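Local coordinates for protein uronate isomerase (Caulobacter crescentus, PDB 2Q01) that catalyses the interconversion of D-glucuronate with D-fructuronate and of D-galacturonate with D-tagaturonate in uronate metabolism, at residues Arg198-Ile203 and His252-Ala257; Ala258-Ser263 and Ala284-Ala289; Pro310-Asn315 and Phe360-Thr365. One frame throughout, in Å; residues are numbered along the deposited sequence.

Contact 1: Arg198-Ile203 and His252-Ala257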
ATOM      1  N   ARG B 198     -21.781 -22.229  -3.282  1.00 36.59           N
ATOM      2  CA  ARG B 198     -21.643 -20.870  -3.810  1.00 32.79           C
ATOM      3  C   ARG B 198     -22.971 -20.327  -4.352  1.00 35.11           C
ATOM      4  O   ARG B 198     -23.246 -20.449  -5.545  1.00 37.38           O
ATOM      5  CB  ARG B 198     -20.581 -20.828  -4.904  1.00 40.73           C
ATOM      6  CG  ARG B 198     -20.056 -19.435  -5.202  1.00 51.36           C
ATOM      7  CD  ARG B 198     -19.519 -19.339  -6.610  1.00 57.40           C
ATOM      8  NE  ARG B 198     -18.976 -18.011  -6.886  1.00 83.97           N
ATOM      9  CZ  ARG B 198     -17.687 -17.688  -6.816  1.00 96.98           C
ATOM     10  NH1 ARG B 198     -16.774 -18.597  -6.487  1.00 98.96           N
ATOM     11  NH2 ARG B 198     -17.307 -16.445  -7.084  1.00100.18           N
ATOM     12  N   PRO B 199     -23.785 -19.699  -3.480  1.00 35.04           N
ATOM     13  CA  PRO B 199     -25.144 -19.287  -3.837  1.00 36.09           C
ATOM     14  C   PRO B 199     -25.279 -17.999  -4.662  1.00 42.05           C
ATOM     15  O   PRO B 199     -26.399 -17.533  -4.872  1.00 42.25           O
ATOM     16  CB  PRO B 199     -25.819 -19.128  -2.475  1.00 34.25           C
ATOM     17  CG  PRO B 199     -24.726 -18.743  -1.559  1.00 41.00           C
ATOM     18  CD  PRO B 199     -23.459 -19.355  -2.085  1.00 31.57           C
ATOM     19  N   ASP B 200     -24.156 -17.465  -5.145  1.00 46.66           N
ATOM     20  CA  ASP B 200     -24.076 -16.169  -5.840  1.00 43.47           C
ATOM     21  C   ASP B 200     -25.133 -15.885  -6.905  1.00 42.19           C
ATOM     22  O   ASP B 200     -25.627 -14.762  -6.998  1.00 44.30           O
ATOM     23  CB  ASP B 200     -22.690 -15.996  -6.474  1.00 49.15           C
ATOM     24  CG  ASP B 200     -21.587 -15.815  -5.446  1.00 55.64           C
ATOM     25  OD1 ASP B 200     -21.868 -15.837  -4.223  1.00 50.11           O
ATOM     26  OD2 ASP B 200     -20.427 -15.649  -5.875  1.00 68.98           O
ATOM     27  N   ALA B 201     -25.469 -16.896  -7.704  1.00 44.22           N
ATOM     28  CA  ALA B 201     -26.406 -16.724  -8.812  1.00 45.26           C
ATOM     29  C   ALA B 201     -27.873 -16.568  -8.379  1.00 46.02           C
ATOM     30  O   ALA B 201     -28.672 -15.984  -9.114  1.00 47.27           O
ATOM     31  CB  ALA B 201     -26.251 -17.852  -9.820  1.00 43.84           C
ATOM     32  N   VAL B 202     -28.221 -17.080  -7.197  1.00 39.69           N
ATOM     33  CA  VAL B 202     -29.591 -16.955  -6.677  1.00 36.20           C
ATOM     34  C   VAL B 202     -29.683 -15.893  -5.581  1.00 41.59           C
ATOM     35  O   VAL B 202     -30.690 -15.785  -4.878  1.00 43.69           O
ATOM     36  CB  VAL B 202     -30.187 -18.317  -6.193  1.00 35.80           C
ATOM     37  CG1 VAL B 202     -30.279 -19.302  -7.342  1.00 46.03           C
ATOM     38  CG2 VAL B 202     -29.379 -18.915  -5.058  1.00 44.16           C
ATOM     39  N   ILE B 203     -28.618 -15.108  -5.449  1.00 42.19           N
ATOM     40  CA  ILE B 203     -28.548 -14.035  -4.455  1.00 38.85           C
ATOM     41  C   ILE B 203     -28.378 -12.676  -5.141  1.00 39.97           C
ATOM     42  O   ILE B 203     -29.002 -11.692  -4.738  1.00 37.30           O
ATOM     43  CB  ILE B 203     -27.432 -14.297  -3.402  1.00 34.25           C
ATOM     44  CG1 ILE B 203     -27.793 -15.533  -2.564  1.00 31.93           C
ATOM     45  CG2 ILE B 203     -27.192 -13.054  -2.523  1.00 26.50           C
ATOM     46  CD1 ILE B 203     -26.959 -15.752  -1.316  1.00 35.63           C
ATOM     47  N   HIS B 252     -18.750 -16.868  -1.205  1.00 40.32           N
ATOM     48  CA  HIS B 252     -19.540 -15.694  -1.581  1.00 27.86           C
ATOM     49  C   HIS B 252     -18.712 -14.639  -2.305  1.00 31.84           C
ATOM     50  O   HIS B 252     -17.941 -13.912  -1.688  1.00 37.76           O
ATOM     51  CB  HIS B 252     -20.220 -15.102  -0.340  1.00 27.35           C
ATOM     52  CG  HIS B 252     -20.891 -16.136   0.508  1.00 34.34           C
ATOM     53  ND1 HIS B 252     -22.159 -16.602   0.239  1.00 31.98           N
ATOM     54  CD2 HIS B 252     -20.446 -16.849   1.568  1.00 42.17           C
ATOM     55  CE1 HIS B 252     -22.477 -17.536   1.116  1.00 40.23           C
ATOM     56  NE2 HIS B 252     -21.456 -17.704   1.935  1.00 26.42           N
ATOM     57  N   GLY B 253     -18.879 -14.571  -3.624  1.00 34.14           N
ATOM     58  CA  GLY B 253     -18.190 -13.585  -4.453  1.00 30.47           C
ATOM     59  C   GLY B 253     -19.078 -12.397  -4.778  1.00 40.37           C
ATOM     60  O   GLY B 253     -19.607 -12.287  -5.882  1.00 43.95           O
ATOM     61  N   HIS B 254     -19.238 -11.510  -3.801  1.00 36.76           N
ATOM     62  CA  HIS B 254     -20.065 -10.327  -3.946  1.00 31.47           C
ATOM     63  C   HIS B 254     -19.193  -9.158  -4.394  1.00 44.19           C
ATOM     64  O   HIS B 254     -17.974  -9.224  -4.231  1.00 49.77           O
ATOM     65  CB  HIS B 254     -20.743  -9.999  -2.612  1.00 35.79           C
ATOM     66  CG  HIS B 254     -21.788 -10.988  -2.196  1.00 27.38           C
ATOM     67  ND1 HIS B 254     -22.476 -10.881  -1.007  1.00 39.45           N
ATOM     68  CD2 HIS B 254     -22.255 -12.107  -2.800  1.00 26.63           C
ATOM     69  CE1 HIS B 254     -23.326 -11.888  -0.899  1.00 31.74           C
ATOM     70  NE2 HIS B 254     -23.212 -12.645  -1.974  1.00 34.05           N
ATOM     71  N   PRO B 255     -19.802  -8.094  -4.977  1.00 42.56           N
ATOM     72  CA  PRO B 255     -19.064  -6.861  -5.294  1.00 41.65           C
ATOM     73  C   PRO B 255     -18.467  -6.164  -4.069  1.00 41.31           C
ATOM     74  O   PRO B 255     -17.418  -5.528  -4.172  1.00 49.33           O
ATOM     75  CB  PRO B 255     -20.138  -5.955  -5.914  1.00 34.39           C
ATOM     76  CG  PRO B 255     -21.200  -6.866  -6.370  1.00 39.88           C
ATOM     77  CD  PRO B 255     -21.211  -7.999  -5.409  1.00 42.72           C
ATOM     78  N   THR B 256     -19.144  -6.263  -2.928  1.00 33.69           N
ATOM     79  CA  THR B 256     -18.693  -5.622  -1.703  1.00 27.06           C
ATOM     80  C   THR B 256     -18.667  -6.622  -0.559  1.00 35.89           C
ATOM     81  O   THR B 256     -19.169  -7.745  -0.687  1.00 32.85           O
ATOM     82  CB  THR B 256     -19.624  -4.465  -1.296  1.00 39.48           C
ATOM     83  OG1 THR B 256     -20.956  -4.964  -1.122  1.00 43.51           O
ATOM     84  CG2 THR B 256     -19.617  -3.350  -2.340  1.00 27.34           C
ATOM     85  N   ALA B 257     -18.089  -6.205   0.565  1.00 42.33           N
ATOM     86  CA  ALA B 257     -18.082  -7.018   1.778  1.00 48.74           C
ATOM     87  C   ALA B 257     -19.272  -6.683   2.683  1.00 45.06           C
ATOM     88  O   ALA B 257     -19.336  -7.143   3.825  1.00 53.51           O
ATOM     89  CB  ALA B 257     -16.766  -6.832   2.528  1.00 42.31           C
TER
HETATM   90  O   HOH W   1     -23.540 -15.262  -1.913  1.00 41.60           O
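A water oxygen bridging the two segments is gripped three times: it donates to Asp200 OD1 and is hydrogen-bonded to His252 ND1, which it meets in the plane of the ring at the edge, and to His254 NE2, at 2.6 Å the shortest of the three. Asp200 is held in turn on both oxygens. Gly253 N gives its hydrogen to the syn lone pair of Asp200 OD2 at 2.9 Å and more weakly to OD1, while Arg198 NE reaches Asp200 OD2 at 3.0 Å in a salt bridge whose hydrogen bond is weak; the far end of Arg198 pairs with Asp251. The carboxylate could favour protonation of the two imidazoles; His252 NE2 is bonded to Ser250. The first segment follows strand 192-194 and the second starts on the last residue of strand 249-252, so two loops meet at what is, in this TIM-barrel family, the C-terminal rim. An alanine at Asp200 would probably leave Gly253 N and the water each short of an acceptor and Arg198 without its near anchor. A CB on Gly253 would clash, 2.6 Å from Arg198 NH2. Pro199 CG leans obliquely on His252 CE1 at 3.7 Å, and the Ile203 side chain crosses that of His254 at about a right angle.

Contact 2: Ala258-Ser263 and Ala284-Ala289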
ATOM      1  N   ALA B 258     -20.209  -5.893   2.156  1.00 47.24           N
ATOM      2  CA  ALA B 258     -21.328  -5.346   2.923  1.00 37.06           C
ATOM      3  C   ALA B 258     -22.196  -6.432   3.521  1.00 39.28           C
ATOM      4  O   ALA B 258     -22.511  -7.415   2.849  1.00 42.81           O
ATOM      5  CB  ALA B 258     -22.162  -4.427   2.052  1.00 32.32           C
ATOM      6  N   THR B 259     -22.528  -6.266   4.800  1.00 38.18           N
ATOM      7  CA  THR B 259     -23.483  -7.131   5.502  1.00 35.48           C
ATOM      8  C   THR B 259     -24.618  -6.269   6.065  1.00 34.02           C
ATOM      9  O   THR B 259     -24.469  -5.054   6.200  1.00 29.28           O
ATOM     10  CB  THR B 259     -22.823  -7.930   6.652  1.00 32.48           C
ATOM     11  OG1 THR B 259     -22.355  -7.035   7.667  1.00 43.80           O
ATOM     12  CG2 THR B 259     -21.651  -8.768   6.151  1.00 42.91           C
ATOM     13  N   ALA B 260     -25.748  -6.891   6.390  1.00 36.32           N
ATOM     14  CA  ALA B 260     -26.883  -6.168   6.983  1.00 39.18           C
ATOM     15  C   ALA B 260     -27.571  -6.999   8.063  1.00 42.27           C
ATOM     16  O   ALA B 260     -27.409  -8.210   8.112  1.00 47.36           O
ATOM     17  CB  ALA B 260     -27.879  -5.765   5.907  1.00 30.01           C
ATOM     18  N   ASP B 261     -28.339  -6.348   8.926  1.00 44.88           N
ATOM     19  CA  ASP B 261     -29.081  -7.061   9.957  1.00 42.58           C
ATOM     20  C   ASP B 261     -30.519  -6.554   9.989  1.00 43.32           C
ATOM     21  O   ASP B 261     -30.930  -5.850  10.914  1.00 51.41           O
ATOM     22  CB  ASP B 261     -28.393  -6.910  11.322  1.00 49.09           C
ATOM     23  CG  ASP B 261     -28.865  -7.940  12.348  1.00 54.21           C
ATOM     24  OD1 ASP B 261     -29.506  -8.949  11.971  1.00 47.74           O
ATOM     25  OD2 ASP B 261     -28.580  -7.739  13.547  1.00 61.95           O
ATOM     26  N   LEU B 262     -31.270  -6.905   8.949  1.00 42.03           N
ATOM     27  CA  LEU B 262     -32.681  -6.552   8.856  1.00 40.37           C
ATOM     28  C   LEU B 262     -33.522  -7.516   9.685  1.00 43.65           C
ATOM     29  O   LEU B 262     -33.092  -8.634   9.987  1.00 52.80           O
ATOM     30  CB  LEU B 262     -33.158  -6.576   7.397  1.00 34.00           C
ATOM     31  CG  LEU B 262     -32.451  -5.746   6.320  1.00 36.79           C
ATOM     32  CD1 LEU B 262     -32.957  -6.125   4.927  1.00 30.70           C
ATOM     33  CD2 LEU B 262     -32.598  -4.251   6.557  1.00 48.94           C
ATOM     34  N   SER B 263     -34.723  -7.073  10.048  1.00 40.29           N
ATOM     35  CA  SER B 263     -35.718  -7.946  10.660  1.00 38.58           C
ATOM     36  C   SER B 263     -36.287  -8.875   9.594  1.00 39.65           C
ATOM     37  O   SER B 263     -36.031  -8.693   8.397  1.00 52.46           O
ATOM     38  CB  SER B 263     -36.830  -7.123  11.317  1.00 42.75           C
ATOM     39  OG  SER B 263     -37.647  -6.489  10.353  1.00 47.11           O
ATOM     40  N   ALA B 284     -30.412  -4.325  -4.595  1.00 35.92           N
ATOM     41  CA  ALA B 284     -29.642  -5.529  -4.910  1.00 41.30           C
ATOM     42  C   ALA B 284     -28.427  -5.689  -3.985  1.00 43.39           C
ATOM     43  O   ALA B 284     -28.127  -6.800  -3.547  1.00 50.61           O
ATOM     44  CB  ALA B 284     -29.217  -5.519  -6.380  1.00 28.45           C
ATOM     45  N   GLU B 285     -27.751  -4.572  -3.697  1.00 40.78           N
ATOM     46  CA  GLU B 285     -26.679  -4.496  -2.704  1.00 36.51           C
ATOM     47  C   GLU B 285     -27.147  -4.892  -1.317  1.00 42.92           C
ATOM     48  O   GLU B 285     -26.454  -5.628  -0.616  1.00 54.50           O
ATOM     49  CB  GLU B 285     -26.127  -3.074  -2.616  1.00 38.45           C
ATOM     50  CG  GLU B 285     -24.684  -2.906  -3.055  1.00 69.46           C
ATOM     51  CD  GLU B 285     -23.702  -3.674  -2.181  1.00 78.80           C
ATOM     52  OE1 GLU B 285     -23.223  -4.736  -2.633  1.00 73.03           O
ATOM     53  OE2 GLU B 285     -23.412  -3.222  -1.048  1.00 69.94           O
ATOM     54  N   LEU B 286     -28.315  -4.382  -0.929  1.00 35.33           N
ATOM     55  CA  LEU B 286     -28.885  -4.622   0.391  1.00 32.42           C
ATOM     56  C   LEU B 286     -29.241  -6.092   0.574  1.00 31.20           C
ATOM     57  O   LEU B 286     -29.036  -6.643   1.650  1.00 41.52           O
ATOM     58  CB  LEU B 286     -30.135  -3.759   0.605  1.00 32.14           C
ATOM     59  CG  LEU B 286     -30.394  -3.079   1.962  1.00 31.11           C
ATOM     60  CD1 LEU B 286     -31.854  -2.674   2.085  1.00 38.14           C
ATOM     61  CD2 LEU B 286     -29.993  -3.903   3.182  1.00 31.55           C
ATOM     62  N   PHE B 287     -29.768  -6.721  -0.475  1.00 39.84           N
ATOM     63  CA  PHE B 287     -30.144  -8.129  -0.404  1.00 33.75           C
ATOM     64  C   PHE B 287     -28.921  -9.026  -0.321  1.00 35.89           C
ATOM     65  O   PHE B 287     -28.900  -9.943   0.488  1.00 39.69           O
ATOM     66  CB  PHE B 287     -31.040  -8.531  -1.573  1.00 31.98           C
ATOM     67  CG  PHE B 287     -31.592  -9.931  -1.465  1.00 37.31           C
ATOM     68  CD1 PHE B 287     -32.570 -10.241  -0.518  1.00 22.64           C
ATOM     69  CD2 PHE B 287     -31.142 -10.938  -2.321  1.00 24.98           C
ATOM     70  CE1 PHE B 287     -33.086 -11.534  -0.423  1.00 36.80           C
ATOM     71  CE2 PHE B 287     -31.646 -12.227  -2.235  1.00 22.84           C
ATOM     72  CZ  PHE B 287     -32.624 -12.530  -1.286  1.00 38.68           C
ATOM     73  N   ARG B 288     -27.903  -8.740  -1.134  1.00 37.71           N
ATOM     74  CA  ARG B 288     -26.614  -9.440  -1.057  1.00 32.34           C
ATOM     75  C   ARG B 288     -25.957  -9.294   0.323  1.00 36.97           C
ATOM     76  O   ARG B 288     -25.403 -10.254   0.858  1.00 45.91           O
ATOM     77  CB  ARG B 288     -25.671  -8.938  -2.144  1.00 27.68           C
ATOM     78  CG  ARG B 288     -26.017  -9.423  -3.537  1.00 31.90           C
ATOM     79  CD  ARG B 288     -24.921  -9.084  -4.532  1.00 38.07           C
ATOM     80  NE  ARG B 288     -24.499  -7.686  -4.448  1.00 20.67           N
ATOM     81  CZ  ARG B 288     -24.868  -6.724  -5.291  1.00 31.42           C
ATOM     82  NH1 ARG B 288     -24.413  -5.487  -5.126  1.00 17.94           N
ATOM     83  NH2 ARG B 288     -25.677  -6.988  -6.304  1.00 17.25           N
ATOM     84  N   ALA B 289     -26.042  -8.092   0.888  1.00 35.68           N
ATOM     85  CA  ALA B 289     -25.649  -7.820   2.266  1.00 25.91           C
ATOM     86  C   ALA B 289     -26.465  -8.609   3.298  1.00 28.24           C
ATOM     87  O   ALA B 289     -25.899  -9.200   4.212  1.00 34.79           O
ATOM     88  CB  ALA B 289     -25.740  -6.319   2.553  1.00 20.06           C
TER
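The extended loop 258-263 runs against one turn of helix 281-302, and the two backbones come as close as 4.0 Å between the CA atoms of Thr259 and Ala289. Ala289 O lies in the middle of this meeting. It accepts a weak hydrogen bond from Ala260 N (3.2 Å, 133° at the hydrogen) and a CA-H...O contact from Thr259 CA, while Ala289 CA returns a similar contact to Ala258 O at 3.2 Å. So close an approach suits the small side chain of Ala289, whose CB sits 3.4 Å from Ala258 O and within 4.1 Å of Ala258 CB. Ala258, Ala260 and Leu262 all point toward the helix. Ala260 CB meets Leu286 CD2 at 3.9 Å, and Leu262, crossing Leu286 obliquely, sets its CD1 against the same CD2. Glu285, bent at chi2 (-63°), brings OE2 to 3.6 Å from Ala258 CB. Its other oxygen takes Arg288 NH1 on the anti lone pair, nearly in the guanidinium plane, and is also hydrogen-bonded to Thr256. Thr259 and Asp261 point away from the helix; Thr259 OG1 is hydrogen-bonded to Ala341 and Asp261 salt-bridged to Arg348. Leu262 and Leu286 both rest on Leu270 of helix 264-276, so the loop from strand 249-252 into that helix is clamped along the flank of helix 281-302.

Contact 3: Pro310-Asn315 and Phe360-Thr365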
ATOM      1  N   PRO B 310     -14.775 -10.748  -1.660  1.00 38.86           N
ATOM      2  CA  PRO B 310     -15.381  -9.577  -2.274  1.00 41.92           C
ATOM      3  C   PRO B 310     -14.437  -8.725  -3.135  1.00 42.25           C
ATOM      4  O   PRO B 310     -13.213  -8.890  -3.083  1.00 45.69           O
ATOM      5  CB  PRO B 310     -15.831  -8.767  -1.059  1.00 30.29           C
ATOM      6  CG  PRO B 310     -14.806  -9.106   0.010  1.00 30.71           C
ATOM      7  CD  PRO B 310     -14.132 -10.400  -0.379  1.00 41.27           C
ATOM      8  N   GLY B 311     -15.026  -7.829  -3.926  1.00 32.96           N
ATOM      9  CA  GLY B 311     -14.295  -6.703  -4.495  1.00 40.95           C
ATOM     10  C   GLY B 311     -13.842  -6.839  -5.929  1.00 45.38           C
ATOM     11  O   GLY B 311     -12.909  -6.152  -6.353  1.00 49.50           O
ATOM     12  N   SER B 312     -14.497  -7.716  -6.680  1.00 41.31           N
ATOM     13  CA  SER B 312     -14.179  -7.878  -8.088  1.00 42.12           C
ATOM     14  C   SER B 312     -15.203  -7.175  -8.984  1.00 45.13           C
ATOM     15  O   SER B 312     -16.403  -7.432  -8.889  1.00 51.42           O
ATOM     16  CB  SER B 312     -14.076  -9.362  -8.437  1.00 42.70           C
ATOM     17  OG  SER B 312     -13.665  -9.534  -9.777  1.00 38.45           O
ATOM     18  N   HIS B 313     -14.710  -6.271  -9.827  1.00 46.22           N
ATOM     19  CA  HIS B 313     -15.495  -5.662 -10.896  1.00 36.29           C
ATOM     20  C   HIS B 313     -15.531  -6.649 -12.046  1.00 37.79           C
ATOM     21  O   HIS B 313     -14.659  -6.625 -12.915  1.00 38.74           O
ATOM     22  CB  HIS B 313     -14.831  -4.373 -11.368  1.00 31.35           C
ATOM     23  CG  HIS B 313     -15.714  -3.496 -12.195  1.00 34.68           C
ATOM     24  ND1 HIS B 313     -16.192  -3.870 -13.432  1.00 33.95           N
ATOM     25  CD2 HIS B 313     -16.184  -2.246 -11.973  1.00 43.48           C
ATOM     26  CE1 HIS B 313     -16.937  -2.900 -13.926  1.00 29.86           C
ATOM     27  NE2 HIS B 313     -16.943  -1.899 -13.063  1.00 42.81           N
ATOM     28  N   ARG B 314     -16.539  -7.511 -12.051  1.00 34.08           N
ATOM     29  CA  ARG B 314     -16.627  -8.564 -13.050  1.00 37.20           C
ATOM     30  C   ARG B 314     -17.091  -8.022 -14.387  1.00 38.67           C
ATOM     31  O   ARG B 314     -17.866  -7.066 -14.437  1.00 46.15           O
ATOM     32  CB  ARG B 314     -17.525  -9.707 -12.564  1.00 37.64           C
ATOM     33  CG  ARG B 314     -17.013 -10.341 -11.278  1.00 52.26           C
ATOM     34  CD  ARG B 314     -17.677 -11.662 -10.952  1.00 67.11           C
ATOM     35  NE  ARG B 314     -17.313 -12.117  -9.607  1.00 84.52           N
ATOM     36  CZ  ARG B 314     -16.223 -12.823  -9.310  1.00 84.70           C
ATOM     37  NH1 ARG B 314     -15.366 -13.179 -10.260  1.00 83.20           N
ATOM     38  NH2 ARG B 314     -15.989 -13.177  -8.051  1.00 73.61           N
ATOM     39  N   ASN B 315     -16.572  -8.629 -15.457  1.00 36.28           N
ATOM     40  CA  ASN B 315     -16.962  -8.348 -16.837  1.00 35.26           C
ATOM     41  C   ASN B 315     -16.753  -6.892 -17.228  1.00 38.77           C
ATOM     42  O   ASN B 315     -17.639  -6.251 -17.795  1.00 43.74           O
ATOM     43  CB  ASN B 315     -18.405  -8.813 -17.101  1.00 42.59           C
ATOM     44  CG  ASN B 315     -18.644 -10.247 -16.663  1.00 46.67           C
ATOM     45  OD1 ASN B 315     -17.862 -11.146 -16.982  1.00 53.40           O
ATOM     46  ND2 ASN B 315     -19.720 -10.467 -15.921  1.00 47.36           N
ATOM     47  N   PHE B 360     -11.211 -12.760   2.500  1.00 36.78           N
ATOM     48  CA  PHE B 360     -10.249 -12.641   1.419  1.00 32.58           C
ATOM     49  C   PHE B 360     -10.304 -11.212   0.923  1.00 38.36           C
ATOM     50  O   PHE B 360     -11.244 -10.488   1.236  1.00 42.27           O
ATOM     51  CB  PHE B 360     -10.623 -13.582   0.279  1.00 29.08           C
ATOM     52  CG  PHE B 360     -10.290 -15.017   0.542  1.00 37.00           C
ATOM     53  CD1 PHE B 360     -11.100 -15.799   1.355  1.00 36.72           C
ATOM     54  CD2 PHE B 360      -9.169 -15.594  -0.037  1.00 50.39           C
ATOM     55  CE1 PHE B 360     -10.790 -17.123   1.598  1.00 19.89           C
ATOM     56  CE2 PHE B 360      -8.863 -16.922   0.195  1.00 48.69           C
ATOM     57  CZ  PHE B 360      -9.674 -17.688   1.016  1.00 40.75           C
ATOM     58  N   THR B 361      -9.299 -10.808   0.153  1.00 35.01           N
ATOM     59  CA  THR B 361      -9.286  -9.481  -0.439  1.00 28.72           C
ATOM     60  C   THR B 361      -8.571  -9.456  -1.794  1.00 37.52           C
ATOM     61  O   THR B 361      -7.738 -10.312  -2.093  1.00 37.98           O
ATOM     62  CB  THR B 361      -8.684  -8.425   0.529  1.00 37.26           C
ATOM     63  OG1 THR B 361      -9.234  -7.136   0.237  1.00 46.75           O
ATOM     64  CG2 THR B 361      -7.173  -8.364   0.434  1.00 28.31           C
ATOM     65  N   LEU B 362      -8.942  -8.476  -2.610  1.00 34.89           N
ATOM     66  CA  LEU B 362      -8.260  -8.157  -3.854  1.00 31.58           C
ATOM     67  C   LEU B 362      -7.550  -6.818  -3.669  1.00 36.58           C
ATOM     68  O   LEU B 362      -6.818  -6.349  -4.542  1.00 29.93           O
ATOM     69  CB  LEU B 362      -9.279  -8.070  -4.987  1.00 34.66           C
ATOM     70  CG  LEU B 362      -9.295  -9.100  -6.120  1.00 34.43           C
ATOM     71  CD1 LEU B 362      -8.512 -10.342  -5.793  1.00 30.22           C
ATOM     72  CD2 LEU B 362     -10.727  -9.437  -6.547  1.00 30.82           C
ATOM     73  N   ASP B 363      -7.773  -6.226  -2.502  1.00 36.01           N
ATOM     74  CA  ASP B 363      -7.222  -4.938  -2.140  1.00 38.17           C
ATOM     75  C   ASP B 363      -6.189  -5.121  -1.023  1.00 45.04           C
ATOM     76  O   ASP B 363      -6.545  -5.138   0.164  1.00 46.15           O
ATOM     77  CB  ASP B 363      -8.364  -4.019  -1.689  1.00 40.08           C
ATOM     78  CG  ASP B 363      -7.956  -2.563  -1.600  1.00 41.20           C
ATOM     79  OD1 ASP B 363      -6.836  -2.208  -2.028  1.00 57.17           O
ATOM     80  OD2 ASP B 363      -8.771  -1.765  -1.095  1.00 44.91           O
ATOM     81  N   GLU B 364      -4.917  -5.235  -1.416  1.00 38.03           N
ATOM     82  CA  GLU B 364      -3.780  -5.464  -0.503  1.00 34.76           C
ATOM     83  C   GLU B 364      -3.611  -4.416   0.588  1.00 36.69           C
ATOM     84  O   GLU B 364      -2.967  -4.671   1.613  1.00 48.61           O
ATOM     85  CB  GLU B 364      -2.466  -5.531  -1.282  1.00 32.61           C
ATOM     86  CG  GLU B 364      -2.264  -6.787  -2.092  1.00 47.79           C
ATOM     87  CD  GLU B 364      -0.875  -6.853  -2.704  1.00 67.00           C
ATOM     88  OE1 GLU B 364      -0.091  -7.740  -2.301  1.00 70.85           O
ATOM     89  OE2 GLU B 364      -0.562  -6.010  -3.574  1.00 58.16           O
ATOM     90  N   THR B 365      -4.186  -3.240   0.360  1.00 31.55           N
ATOM     91  CA  THR B 365      -4.091  -2.118   1.293  1.00 36.61           C
ATOM     92  C   THR B 365      -4.897  -2.333   2.581  1.00 34.81           C
ATOM     93  O   THR B 365      -4.669  -1.651   3.583  1.00 43.45           O
ATOM     94  CB  THR B 365      -4.492  -0.809   0.603  1.00 36.45           C
ATOM     95  OG1 THR B 365      -5.878  -0.849   0.250  1.00 42.93           O
ATOM     96  CG2 THR B 365      -3.667  -0.627  -0.667  1.00 43.99           C
TER
HETATM   97  O   HOH W   2     -11.354  -7.043  -2.295  1.00 43.01           O
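Leu362 points toward the other segment, and its CD2 methyl carries the apolar contact: Leu362 CD2 touches Ser312 CB at 3.8 Å and lies almost as near to Gly311 O. Both of its torsions are far from staggered, chi1 at -112° and chi2 at only 16°, which suggests some strain in the side chain. Ser312 takes it on the CB side, with OG anti to its own backbone N, and the same CB lies over the centre of the Arg314 guanidinium. Gly311 turns the chain with a positive phi of 100°, a conformation that calls for glycine. Pro310 comes in by its ring instead, Pro310 CD against Phe360 O at 3.3 Å, while that carbonyl also accepts from Tyr338. The Phe360 side chain leads away from the contact and stacks its ring on His309. Between the two backbones one water closes the gap, donating to Pro310 O at 2.7 Å and accepting from Leu362 N at 2.8 Å. Beyond it, Thr361 OG1 accepts from Asp363 N at 3.2 Å, an ST turn that bends the chain just before helix 366-375. Asp363 OD1, met by Thr365 OG1 from above the carboxylate plane, also forms a salt bridge with Arg369 of a second subunit, and Thr365 packs on Thr365 of both other subunits. Strands 305-308 and 357-359 are neighbours in the parallel sheet, and the two segments lie just beyond their C-terminal ends, the first running on into the short strand 312-313, at the rim that in TIM barrels carries the active site.

From the N terminus, contact 1 closes a loop of 48 residues that leaves strand 192-194 and returns at the end of strand 249-252. Contact 2 opens at the very next residue and closes a shorter loop on helix 281-302 by way of helix 264-276. Contact 3 closes a third loop, of 44 residues, between the exits of strands 305-308 and 357-359. The three loops run in series; none nests in or crosses another. Contacts 1 and 2 are joined where Pro255 and His254 pack on Arg288, and contacts 1 and 3 through His254 O and Gly311 N at 3.3 Å. Contacts 2 and 3 do not touch. Segment 252-257 thus links the barrel rim to helix 281-302.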